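Local structure of spindle assembly abnormal protein 6 (Caenorhabditis elegans, 4G79) at residues I97-C102 against L122-P127. The protein forms the central scaffold of centrioles, its dimers assembling through their globular N-terminal domains into the structure that sets ninefold symmetry, and is required for centrosome duplication. Sequence-based numbering, arbitrary orientation. Where two conformers were deposited one is given.
Sequences IQHLLC and LFSKTP
Phe123 O and His99 NE2, not bonded to each other at 4.0 Å, share the hydroxyl of Thr105, which is hydrogen-bonded to the carbonyl and weakly to the imidazole. Since the carbonyl can only accept, the hydroxyl would spend its hydrogen there, and its oxygen probably accepts the weak bond from an N-H at NE2. The same ring meets Ser124 at its edge: Ser124 OG lies in the ring plane, 3.3 Å from His99 CE1, and Ser124 CB is nearly as close to that carbon, at 3.4 Å. CE1, between two nitrogens, is probably polarised enough to make this a favourable C-H to oxygen approach. CB of His99 points toward the strand end, and with CG anti to the backbone N (chi1 177°) the ring continues outward from the helix to Ser124. Here the last turn of helix 92-102 packs on the end of strand 117-123 in the globular N-terminal domain of SAS-6, which belongs to the XRCC4 N-terminal superfamily. Strand 106-111 follows the helix and pairs antiparallel with 117-123, which on its other side pairs with 132-140. Beside this polar part, at the neighbouring Leu100 and at Leu122, the contact is apolar. The two leucines cross obliquely, and methyl CD2 of Leu100 touches CD1 of Leu122 at 3.8 Å. Leu122 CD2 comes obliquely to the His99 ring, 4.4 Å from CD2 of the histidine. Phe10 of strand 7-21 adds to the packing on Leu100, while Ile133 and Phe134 of strand 132-140 pack on Leu122. The ring also packs on Ile128 of the second subunit. An alanine in place of His99 would probably open a gap between helix and strand end, leaving Ser124 without its ring-edge neighbour and Thr105 without its imidazole partner.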
loop_
_atom_site.group_PDB
_atom_site.type_symbol
_atom_site.label_atom_id
_atom_site.label_comp_id
_atom_site.label_asym_id
_atom_site.label_seq_id
_atom_site.Cartn_x
_atom_site.Cartn_y
_atom_site.Cartn_z
ATOM N N ILE A 97 -10.076 -14.543 -2.440
ATOM C CA ILE A 97 -11.149 -15.281 -1.760
ATOM C C ILE A 97 -10.573 -15.902 -0.488
ATOM O O ILE A 97 -11.225 -15.837 0.549
ATOM C CB ILE A 97 -11.827 -16.288 -2.725
ATOM C CG1 ILE A 97 -12.719 -15.489 -3.699
ATOM C CG2 ILE A 97 -12.645 -17.349 -1.983
ATOM C CD1 ILE A 97 -13.096 -16.201 -5.018
ATOM N N GLN A 98 -9.356 -16.468 -0.562
ATOM C CA GLN A 98 -8.710 -17.041 0.625
ATOM C C GLN A 98 -8.547 -15.943 1.681
ATOM O O GLN A 98 -8.874 -16.166 2.840
ATOM C CB GLN A 98 -7.362 -17.692 0.274
ATOM C CG GLN A 98 -6.864 -18.651 1.357
ATOM C CD GLN A 98 -5.406 -19.012 1.234
ATOM O OE1 GLN A 98 -4.883 -19.270 0.144
ATOM N NE2 GLN A 98 -4.730 -19.097 2.369
ATOM N N HIS A 99 -8.117 -14.724 1.268
ATOM C CA HIS A 99 -7.967 -13.588 2.190
ATOM C C HIS A 99 -9.308 -13.239 2.856
ATOM O O HIS A 99 -9.362 -13.114 4.076
ATOM C CB HIS A 99 -7.391 -12.348 1.461
ATOM C CG HIS A 99 -7.307 -11.155 2.361
ATOM N ND1 HIS A 99 -6.164 -10.891 3.095
ATOM C CD2 HIS A 99 -8.256 -10.240 2.675
ATOM C CE1 HIS A 99 -6.444 -9.828 3.827
ATOM N NE2 HIS A 99 -7.694 -9.392 3.605
ATOM N N LEU A 100 -10.389 -13.080 2.056
ATOM C CA LEU A 100 -11.734 -12.712 2.523
ATOM C C LEU A 100 -12.324 -13.712 3.494
ATOM O O LEU A 100 -13.152 -13.332 4.325
ATOM C CB LEU A 100 -12.715 -12.549 1.356
ATOM C CG LEU A 100 -12.503 -11.368 0.436
ATOM C CD1 LEU A 100 -13.332 -11.527 -0.816
ATOM C CD2 LEU A 100 -12.821 -10.017 1.151
ATOM N N LEU A 101 -11.952 -14.989 3.364
ATOM C CA LEU A 101 -12.498 -16.016 4.238
ATOM C C LEU A 101 -11.587 -16.308 5.425
ATOM O O LEU A 101 -12.066 -16.860 6.421
ATOM C CB LEU A 101 -12.767 -17.314 3.451
ATOM C CG LEU A 101 -13.831 -17.232 2.342
ATOM C CD1 LEU A 101 -13.778 -18.453 1.450
ATOM C CD2 LEU A 101 -15.231 -17.065 2.923
ATOM N N CYS A 102 -10.300 -15.924 5.344
ATOM C CA CYS A 102 -9.308 -16.239 6.376
ATOM C C CYS A 102 -8.916 -15.062 7.269
ATOM O O CYS A 102 -8.335 -15.311 8.332
ATOM C CB CYS A 102 -8.061 -16.824 5.724
ATOM S SG CYS A 102 -8.369 -18.304 4.718
ATOM N N LEU A 122 -10.431 -2.833 -0.651
ATOM C CA LEU A 122 -10.133 -3.939 0.256
ATOM C C LEU A 122 -8.829 -3.644 0.994
ATOM O O LEU A 122 -7.853 -3.289 0.347
ATOM C CB LEU A 122 -10.037 -5.269 -0.534
ATOM C CG LEU A 122 -9.800 -6.526 0.320
ATOM C CD1 LEU A 122 -10.918 -6.711 1.348
ATOM C CD2 LEU A 122 -9.730 -7.742 -0.576
ATOM N N PHE A 123 -8.805 -3.839 2.330
ATOM C CA PHE A 123 -7.626 -3.573 3.159
ATOM C C PHE A 123 -7.300 -4.718 4.010
ATOM O O PHE A 123 -8.174 -5.515 4.300
ATOM C CB PHE A 123 -7.858 -2.365 4.104
ATOM C CG PHE A 123 -8.161 -1.049 3.435
ATOM C CD1 PHE A 123 -9.456 -0.746 3.010
ATOM C CD2 PHE A 123 -7.171 -0.083 3.286
ATOM C CE1 PHE A 123 -9.744 0.486 2.426
ATOM C CE2 PHE A 123 -7.457 1.147 2.683
ATOM C CZ PHE A 123 -8.746 1.427 2.274
ATOM N N SER A 124 -6.051 -4.788 4.457
ATOM C CA SER A 124 -5.613 -5.744 5.473
ATOM C C SER A 124 -4.656 -4.961 6.399
ATOM O O SER A 124 -3.466 -4.839 6.104
ATOM C CB SER A 124 -4.984 -6.975 4.833
ATOM O OG SER A 124 -4.678 -7.928 5.834
ATOM N N LYS A 125 -5.212 -4.317 7.444
ATOM C CA LYS A 125 -4.459 -3.427 8.338
ATOM C C LYS A 125 -3.292 -4.105 8.985
ATOM O O LYS A 125 -3.274 -5.312 9.196
ATOM C CB LYS A 125 -5.344 -2.766 9.431
ATOM C CG LYS A 125 -5.889 -3.703 10.503
ATOM C CD LYS A 125 -6.407 -2.929 11.732
ATOM C CE LYS A 125 -6.956 -3.853 12.797
ATOM N NZ LYS A 125 -5.899 -4.692 13.437
ATOM N N THR A 126 -2.253 -3.316 9.172
ATOM C CA THR A 126 -1.042 -3.705 9.868
ATOM C C THR A 126 -0.929 -2.765 11.079
ATOM O O THR A 126 -1.672 -1.773 11.160
ATOM C CB THR A 126 0.188 -3.617 8.924
ATOM O OG1 THR A 126 0.659 -2.268 8.933
ATOM C CG2 THR A 126 -0.096 -4.101 7.481
ATOM N N PRO A 127 0.048 -2.967 11.992
ATOM C CA PRO A 127 0.214 -2.011 13.095
ATOM C C PRO A 127 0.684 -0.611 12.641
ATOM O O PRO A 127 0.629 0.319 13.433
ATOM C CB PRO A 127 1.293 -2.670 13.972
ATOM C CG PRO A 127 1.294 -4.104 13.583
ATOM C CD PRO A 127 1.011 -4.080 12.105
#